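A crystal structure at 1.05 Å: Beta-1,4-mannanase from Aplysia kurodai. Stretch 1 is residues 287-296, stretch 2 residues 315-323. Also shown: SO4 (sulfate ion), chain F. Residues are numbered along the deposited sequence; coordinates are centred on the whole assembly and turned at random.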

# COMPACT_ATOMS: atom_id res chain seq x y z
N LYS A 287 -6.91 -11.22 -8.71
CA LYS A 287 -6.79 -10.96 -7.28
C LYS A 287 -7.80 -9.87 -6.94
O LYS A 287 -8.20 -9.11 -7.82
N PRO A 288 -8.18 -9.75 -5.66
CA PRO A 288 -8.96 -8.58 -5.25
C PRO A 288 -8.23 -7.29 -5.61
O PRO A 288 -7.00 -7.24 -5.55
N ILE A 289 -9.00 -6.27 -5.99
CA ILE A 289 -8.45 -4.96 -6.33
C ILE A 289 -9.03 -3.92 -5.37
O ILE A 289 -10.24 -3.64 -5.39
N VAL A 290 -8.17 -3.35 -4.54
CA VAL A 290 -8.56 -2.26 -3.66
C VAL A 290 -8.29 -0.94 -4.37
O VAL A 290 -7.23 -0.76 -4.96
N VAL A 291 -9.25 -0.01 -4.34
CA VAL A 291 -8.99 1.35 -4.78
C VAL A 291 -8.49 2.09 -3.54
O VAL A 291 -9.26 2.52 -2.68
N GLY A 292 -7.16 2.16 -3.44
CA GLY A 292 -6.48 2.51 -2.20
C GLY A 292 -6.12 3.96 -1.98
O GLY A 292 -5.60 4.29 -0.91
N GLU A 293 -6.39 4.83 -2.96
CA GLU A 293 -6.33 6.28 -2.77
C GLU A 293 -7.28 6.94 -3.75
O GLU A 293 -7.34 6.54 -4.91
N PHE A 294 -7.96 7.98 -3.27
CA PHE A 294 -8.78 8.87 -4.08
C PHE A 294 -9.26 9.99 -3.17
O PHE A 294 -9.26 9.83 -1.94
N TRP A 295 -9.68 11.11 -3.76
CA TRP A 295 -10.33 12.16 -2.99
C TRP A 295 -11.17 13.05 -3.88
O TRP A 295 -11.01 13.05 -5.10
N GLU A 296 -12.07 13.81 -3.27
CA GLU A 296 -13.06 14.55 -4.03
C GLU A 296 -12.46 15.65 -4.89
O GLU A 296 -12.93 15.90 -6.00
N GLY A 315 -17.39 -3.75 -8.25
CA GLY A 315 -16.65 -5.00 -8.18
C GLY A 315 -15.31 -4.93 -7.48
O GLY A 315 -14.62 -5.95 -7.36
N TYR A 316 -14.94 -3.74 -7.01
CA TYR A 316 -13.68 -3.59 -6.30
C TYR A 316 -13.80 -4.16 -4.90
O TYR A 316 -14.89 -4.40 -4.39
N ALA A 317 -12.65 -4.38 -4.27
CA ALA A 317 -12.58 -5.09 -2.99
C ALA A 317 -12.45 -4.17 -1.79
O ALA A 317 -12.59 -4.61 -0.65
N GLY A 318 -12.17 -2.89 -2.03
CA GLY A 318 -12.02 -1.94 -0.96
C GLY A 318 -11.87 -0.53 -1.49
O GLY A 318 -11.62 -0.33 -2.68
N ALA A 319 -12.03 0.44 -0.59
CA ALA A 319 -11.96 1.86 -0.92
C ALA A 319 -11.30 2.57 0.25
O ALA A 319 -11.84 2.57 1.36
N TRP A 320 -10.14 3.17 -0.01
CA TRP A 320 -9.43 3.96 0.99
C TRP A 320 -9.22 5.37 0.44
O TRP A 320 -8.45 5.56 -0.52
N SER A 321 -9.89 6.35 1.03
CA SER A 321 -9.71 7.74 0.60
C SER A 321 -8.37 8.31 1.09
O SER A 321 -7.73 7.75 2.00
N TRP A 322 -7.95 9.42 0.49
CA TRP A 322 -6.63 9.99 0.75
C TRP A 322 -6.62 11.14 1.77
O TRP A 322 -7.25 12.17 1.56
N HIS A 323 -5.87 10.93 2.85
CA HIS A 323 -5.49 11.94 3.84
C HIS A 323 -6.61 12.25 4.84
O HIS A 323 -7.19 13.33 4.86

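Two parallel strands lie side by side here, their axes 4.6 Å apart, and their side chains pack along both faces of the sheet as well as at its ends. On the face that carries Val290, the valine adopts the t rotamer and sets CG1 over the ring of Trp320, 3.6 Å from the centroid of the six-membered ring and almost on its normal. Valine, branched at CB, suits this place, because one of its methyls can set a C-H over the six-membered ring of the indole, whose chi1 is m. Next to this pair Gly318 has no side chain, and the space is needed: an ideal CB there would lie only 3.3 Å from Val290 CG2.

Val291 and Ala319 point to the other face. Val291, also t, places CG2 over the ring of Tyr316 (m), 3.7 Å from CD1, while Ile289 CG2 meets the edge of that ring, 3.9 Å from Tyr316 CD1. The small methyl of Ala319 leaves room for Phe294, whose CA-to-CB bond points away but whose p rotamer brings the ring back: Phe294 CE2 lies 3.9 Å from Ala319 CB, at the ring edge. Ser321 covers a face of the same ring, its CA 4.1 Å from the centroid; its OG is satisfied elsewhere in the structure.

Toward the beginning of the strands, Ala317 points in, and its CB touches Pro288 CB at 3.6 Å, a compact contact between two small apolar groups. At the other end Trp295 (p) and Trp322 (t) both point toward the opposite stretch and meet edge-to-face, Trp322 CD1 lying 3.5 Å from Trp295 CE3 and the planes at 76°. Glu293 (m) runs its chain beside Trp322, with CD 3.6 Å from CE3 of that indole, and its carboxylate oxygens find their partners elsewhere in the structure.

The polar links across the stretches belong to the backbone. Ala317 N donates to Ile289 O (2.8 Å), Val291 N to Gly318 O (2.9 Å), Trp320 N to Val291 O (2.9 Å) and Trp322 N to Phe294 O (2.8 Å), while the side-chain contacts across the stretches are mostly apolar. At the border a water accepts from Ile289 N and donates to Gly315 O, each 3.0 Å from the water O, bridging two backbones. A sulfate, probably from the crystallisation liquor, sits beyond Trp295, its O1 3.5 Å from Trp295 CE3, and takes a weak hydrogen bond from Glu296 N to O2 at 3.4 Å.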

# COMPACT_ATOMS: atom_id res chain seq x y z
CB LYS A 287 -5.39 -10.46 -6.90
CG LYS A 287 -4.22 -11.26 -7.44
CD LYS A 287 -2.89 -10.66 -6.98
CE LYS A 287 -1.69 -11.27 -7.69
NZ LYS A 287 -1.49 -12.69 -7.29
CB PRO A 288 -9.06 -8.74 -3.73
CG PRO A 288 -8.87 -10.21 -3.48
CD PRO A 288 -7.89 -10.65 -4.53
CB ILE A 289 -8.81 -4.55 -7.77
CG1 ILE A 289 -8.29 -5.57 -8.79
CG2 ILE A 289 -8.30 -3.15 -8.06
CD1 ILE A 289 -8.88 -5.38 -10.18
CB VAL A 290 -7.76 -2.32 -2.34
CG1 VAL A 290 -7.97 -1.08 -1.48
CG2 VAL A 290 -8.13 -3.58 -1.58
CB VAL A 291 -10.23 2.01 -5.41
CG1 VAL A 291 -9.89 3.41 -5.88
CG2 VAL A 291 -10.73 1.17 -6.58
CB GLU A 293 -4.95 6.87 -3.07
CG GLU A 293 -3.84 6.56 -2.10
CD GLU A 293 -2.55 7.29 -2.43
OE1 GLU A 293 -2.60 8.27 -3.22
OE2 GLU A 293 -1.50 6.89 -1.89
CB PHE A 294 -9.98 8.14 -4.70
CG PHE A 294 -10.93 7.53 -3.69
CD1 PHE A 294 -12.04 8.22 -3.22
CD2 PHE A 294 -10.72 6.24 -3.23
CE1 PHE A 294 -12.91 7.64 -2.32
CE2 PHE A 294 -11.59 5.65 -2.33
CZ PHE A 294 -12.69 6.35 -1.87
CB TRP A 295 -9.36 12.98 -2.13
CG TRP A 295 -8.26 13.73 -2.83
CD1 TRP A 295 -7.99 13.79 -4.17
CD2 TRP A 295 -7.28 14.54 -2.18
NE1 TRP A 295 -6.87 14.58 -4.38
CE2 TRP A 295 -6.42 15.03 -3.17
CE3 TRP A 295 -7.03 14.85 -0.85
CZ2 TRP A 295 -5.34 15.87 -2.87
CZ3 TRP A 295 -5.96 15.67 -0.55
CH2 TRP A 295 -5.12 16.16 -1.55
CB GLU A 296 -14.13 15.12 -3.08
CG GLU A 296 -15.27 15.83 -3.79
CD GLU A 296 -16.41 16.25 -2.87
OE1 GLU A 296 -17.00 17.32 -3.12
OE2 GLU A 296 -16.77 15.52 -1.93
CB TYR A 316 -13.25 -2.12 -6.28
CG TYR A 316 -13.08 -1.52 -7.67
CD1 TYR A 316 -11.96 -1.80 -8.43
CD2 TYR A 316 -14.06 -0.70 -8.22
CE1 TYR A 316 -11.80 -1.27 -9.70
CE2 TYR A 316 -13.91 -0.16 -9.49
CZ TYR A 316 -12.78 -0.45 -10.22
OH TYR A 316 -12.61 0.07 -11.49
CB ALA A 317 -11.42 -6.07 -3.02
CB ALA A 319 -13.36 2.43 -1.13
CB TRP A 320 -8.06 3.36 1.34
CG TRP A 320 -8.08 1.94 1.80
CD1 TRP A 320 -9.07 1.29 2.47
CD2 TRP A 320 -7.04 0.97 1.61
NE1 TRP A 320 -8.71 -0.01 2.71
CE2 TRP A 320 -7.46 -0.23 2.20
CE3 TRP A 320 -5.78 1.02 1.02
CZ2 TRP A 320 -6.68 -1.38 2.19
CZ3 TRP A 320 -5.01 -0.12 1.01
CH2 TRP A 320 -5.45 -1.31 1.59
CB SER A 321 -10.89 8.60 1.06
OG SER A 321 -11.08 8.49 2.46
CB TRP A 322 -6.01 10.48 -0.57
CG TRP A 322 -4.70 11.16 -0.34
CD1 TRP A 322 -4.44 12.49 -0.49
CD2 TRP A 322 -3.50 10.57 0.18
NE1 TRP A 322 -3.14 12.76 -0.11
CE2 TRP A 322 -2.54 11.60 0.29
CE3 TRP A 322 -3.14 9.26 0.53
CZ2 TRP A 322 -1.24 11.37 0.75
CZ3 TRP A 322 -1.84 9.03 0.99
CH2 TRP A 322 -0.91 10.08 1.10
CB HIS A 323 -4.93 13.22 3.21
CG HIS A 323 -3.86 13.85 4.04
ND1 HIS A 323 -4.05 14.20 5.37
CD2 HIS A 323 -2.57 14.14 3.75
CE1 HIS A 323 -2.92 14.69 5.84
NE2 HIS A 323 -2.01 14.67 4.88
S SO4 F . -11.63 15.66 -0.32
O1 SO4 F . -10.33 15.48 0.27
O2 SO4 F . -12.22 14.43 0.05
O3 SO4 F . -12.44 16.58 0.46
O4 SO4 F . -11.45 16.21 -1.65
O HOH W 1 -11.83 -6.77 -6.72